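Ketol-acid reductoisomerase (NAD(+)) (uncultured archaeon GZfos26G2, PDB 4XDY) catalyses the magnesium-dependent alkyl migration and NADH-dependent reduction of (S)-2-acetolactate to (R)-2,3-dihydroxy-isovalerate in branched-chain amino-acid biosynthesis. Local coordinates at residues 20-25 with 73-78. Numbering follows the deposited sequence.
Sequences AVMGYG and KAAEKG. With NAI (1,4-dihydronicotinamide adenine dinucleotide), chain E.
A20 and M22, alternate residues of strand 20-22, meet the last turn of helix 73-77, whose axis passes 8.0 Å from that of the strand at 147° between their N-to-C directions, a roughly antiparallel course. The backbones come closest where the helix ends, with A20 CA 4.6 Å from G78 CA. The CB of A20 points at the helix and lies 3.3 Å from A74 O, a van der Waals contact; the same oxygen accepts the helix-end backbone bond from G78 N. The lack of a side chain at G78 is consistent with its close approach to A20, since a CB there would lie 2.6 Å from A20 CB, a clash. The chain after G78 continues into strand 80-83, which pairs in parallel with strand 18-22, and helix 71-77 thus links strands 67-70 and 80-83 as the helix of a beta-alpha-beta crossover in the Rossmann domain. Beyond the C-terminal end of strand 20-22, G23 and G25 fit the GxGxxG dinucleotide-binding pattern, and G25 CA comes 3.3 Å from NAI O2A. M22 does not aim its CB at the helix; instead the bend at chi2 (-57°) sets SD 3.9 Å from A74 CB, and the nearly extended chi3 (-159°) carries CE on to A75. There CE touches the backbone at A75 N, 3.4 Å away, and packs 3.6 Å from A75 CB.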
loop_
_atom_site.group_PDB
_atom_site.type_symbol
_atom_site.label_atom_id
_atom_site.label_comp_id
_atom_site.label_asym_id
_atom_site.label_seq_id
_atom_site.Cartn_x
_atom_site.Cartn_y
_atom_site.Cartn_z
ATOM N N ALA A 20 -16.442 6.069 -28.309
ATOM C CA ALA A 20 -15.190 5.747 -28.995
ATOM C C ALA A 20 -14.038 5.948 -28.017
ATOM O O ALA A 20 -13.750 7.075 -27.644
ATOM C CB ALA A 20 -15.006 6.624 -30.198
ATOM N N VAL A 21 -13.454 4.851 -27.592
ATOM C CA VAL A 21 -12.297 4.892 -26.650
ATOM C C VAL A 21 -11.031 4.894 -27.477
ATOM O O VAL A 21 -10.753 3.894 -28.150
ATOM C CB VAL A 21 -12.330 3.739 -25.667
ATOM C CG1 VAL A 21 -11.026 3.672 -24.851
ATOM C CG2 VAL A 21 -13.547 3.850 -24.729
ATOM N N MET A 22 -10.312 6.022 -27.456
ATOM C CA MET A 22 -9.061 6.179 -28.167
ATOM C C MET A 22 -7.882 5.743 -27.275
ATOM O O MET A 22 -7.589 6.390 -26.293
ATOM C CB MET A 22 -8.863 7.591 -28.625
ATOM C CG MET A 22 -10.091 8.266 -29.279
ATOM S SD MET A 22 -10.618 7.261 -30.687
ATOM C CE MET A 22 -11.521 8.522 -31.578
ATOM N N GLY A 23 -7.157 4.728 -27.705
ATOM C CA GLY A 23 -6.091 4.114 -26.893
ATOM C C GLY A 23 -6.522 3.013 -26.022
ATOM O O GLY A 23 -7.258 3.238 -25.074
ATOM N N TYR A 24 -6.044 1.790 -26.250
ATOM C CA TYR A 24 -6.384 0.684 -25.440
ATOM C C TYR A 24 -5.233 0.277 -24.550
ATOM O O TYR A 24 -4.814 -0.867 -24.634
ATOM C CB TYR A 24 -6.804 -0.528 -26.347
ATOM C CG TYR A 24 -7.550 -1.668 -25.747
ATOM C CD1 TYR A 24 -8.904 -1.589 -25.473
ATOM C CD2 TYR A 24 -6.939 -2.898 -25.543
ATOM C CE1 TYR A 24 -9.615 -2.636 -24.946
ATOM C CE2 TYR A 24 -7.644 -3.981 -25.014
ATOM C CZ TYR A 24 -9.016 -3.863 -24.753
ATOM O OH TYR A 24 -9.758 -4.876 -24.205
ATOM N N GLY A 25 -4.790 1.157 -23.637
ATOM C CA GLY A 25 -3.710 0.900 -22.702
ATOM C C GLY A 25 -4.277 0.774 -21.300
ATOM O O GLY A 25 -5.341 0.194 -21.111
ATOM N N LYS A 73 -11.696 6.942 -38.014
ATOM C CA LYS A 73 -13.010 6.262 -38.183
ATOM C C LYS A 73 -13.714 6.056 -36.852
ATOM O O LYS A 73 -14.920 6.059 -36.765
ATOM C CB LYS A 73 -12.875 4.852 -38.818
ATOM C CG LYS A 73 -12.159 4.726 -40.161
ATOM C CD LYS A 73 -12.474 5.888 -41.065
ATOM C CE LYS A 73 -12.014 5.595 -42.496
ATOM N NZ LYS A 73 -12.712 6.568 -43.373
ATOM N N ALA A 74 -12.958 5.819 -35.797
ATOM C CA ALA A 74 -13.552 5.693 -34.486
ATOM C C ALA A 74 -14.172 7.002 -34.030
ATOM O O ALA A 74 -15.251 6.997 -33.431
ATOM C CB ALA A 74 -12.506 5.207 -33.480
ATOM N N ALA A 75 -13.530 8.111 -34.326
ATOM C CA ALA A 75 -14.004 9.406 -33.912
ATOM C C ALA A 75 -15.311 9.749 -34.652
ATOM O O ALA A 75 -16.179 10.402 -34.124
ATOM C CB ALA A 75 -13.027 10.464 -34.226
ATOM N N GLU A 76 -15.368 9.341 -35.905
ATOM C CA GLU A 76 -16.576 9.496 -36.733
ATOM C C GLU A 76 -17.751 8.775 -36.103
ATOM O O GLU A 76 -18.824 9.334 -35.981
ATOM C CB GLU A 76 -16.289 8.964 -38.168
ATOM C CG GLU A 76 -17.306 9.423 -39.195
ATOM C CD GLU A 76 -16.804 9.336 -40.634
ATOM O OE1 GLU A 76 -15.636 8.924 -40.911
ATOM O OE2 GLU A 76 -17.610 9.719 -41.492
ATOM N N LYS A 77 -17.536 7.585 -35.599
ATOM C CA LYS A 77 -18.564 6.788 -35.112
ATOM C C LYS A 77 -18.992 7.140 -33.664
ATOM O O LYS A 77 -20.088 6.835 -33.210
ATOM C CB LYS A 77 -18.047 5.367 -35.208
ATOM C CG LYS A 77 -19.042 4.363 -34.748
ATOM C CD LYS A 77 -18.901 2.999 -35.405
ATOM C CE LYS A 77 -19.972 2.109 -34.745
ATOM N NZ LYS A 77 -20.166 0.838 -35.460
ATOM N N GLY A 78 -18.086 7.709 -32.877
ATOM C CA GLY A 78 -18.430 7.910 -31.483
ATOM C C GLY A 78 -19.288 9.159 -31.280
ATOM O O GLY A 78 -18.988 10.214 -31.801
HETATM P PA NAI E . -1.120 4.448 -22.316
HETATM O O1A NAI E . 0.298 5.009 -22.127
HETATM O O2A NAI E . -1.478 3.150 -21.735
HETATM O O5B NAI E . -1.433 4.622 -23.888
HETATM C C5B NAI E . -2.664 4.079 -24.446
HETATM C C4B NAI E . -2.337 3.439 -25.830
HETATM O O4B NAI E . -1.972 4.530 -26.668
HETATM C C3B NAI E . -1.144 2.451 -25.921
HETATM O O3B NAI E . -1.579 1.197 -25.395
HETATM C C2B NAI E . -0.814 2.488 -27.398
HETATM O O2B NAI E . -1.611 1.505 -28.062
HETATM C C1B NAI E . -1.267 3.920 -27.779
HETATM N N9A NAI E . -0.126 4.763 -28.098
HETATM C C8A NAI E . 1.024 4.839 -27.304
HETATM N N7A NAI E . 1.878 5.685 -27.865
HETATM C C5A NAI E . 1.305 6.119 -29.017
HETATM C C6A NAI E . 1.709 7.001 -30.097
HETATM N N6A NAI E . 2.904 7.608 -30.102
HETATM N N1A NAI E . 0.845 7.266 -31.113
HETATM C C2A NAI E . -0.358 6.658 -31.163
HETATM N N3A NAI E . -0.820 5.840 -30.234
HETATM C C4A NAI E . -0.024 5.522 -29.148
HETATM O O3 NAI E . -2.164 5.628 -21.705
HETATM P PN NAI E . -2.712 5.617 -20.134
HETATM O O1N NAI E . -1.542 5.542 -19.174
HETATM O O2N NAI E . -3.757 4.584 -20.081
HETATM O O5D NAI E . -3.175 7.130 -20.110
HETATM C C5D NAI E . -4.430 7.493 -20.778
HETATM C C4D NAI E . -5.041 8.801 -20.158
HETATM O O4D NAI E . -5.505 8.366 -18.863
HETATM C C3D NAI E . -4.064 9.926 -19.872
HETATM O O3D NAI E . -4.715 11.192 -20.033
HETATM C C2D NAI E . -3.639 9.748 -18.396
HETATM O O2D NAI E . -3.146 10.908 -17.729
HETATM C C1D NAI E . -4.940 9.239 -17.812
HETATM N N1N NAI E . -4.907 8.444 -16.579
HETATM C C2N NAI E . -4.146 7.329 -16.552
HETATM C C3N NAI E . -4.102 6.546 -15.453
HETATM C C7N NAI E . -3.368 5.319 -15.498
HETATM O O7N NAI E . -2.417 5.020 -16.284
HETATM N N7N NAI E . -3.918 4.366 -14.788
HETATM C C4N NAI E . -4.908 6.923 -14.310
HETATM C C5N NAI E . -5.853 7.982 -14.491
HETATM C C6N NAI E . -5.788 8.729 -15.624
#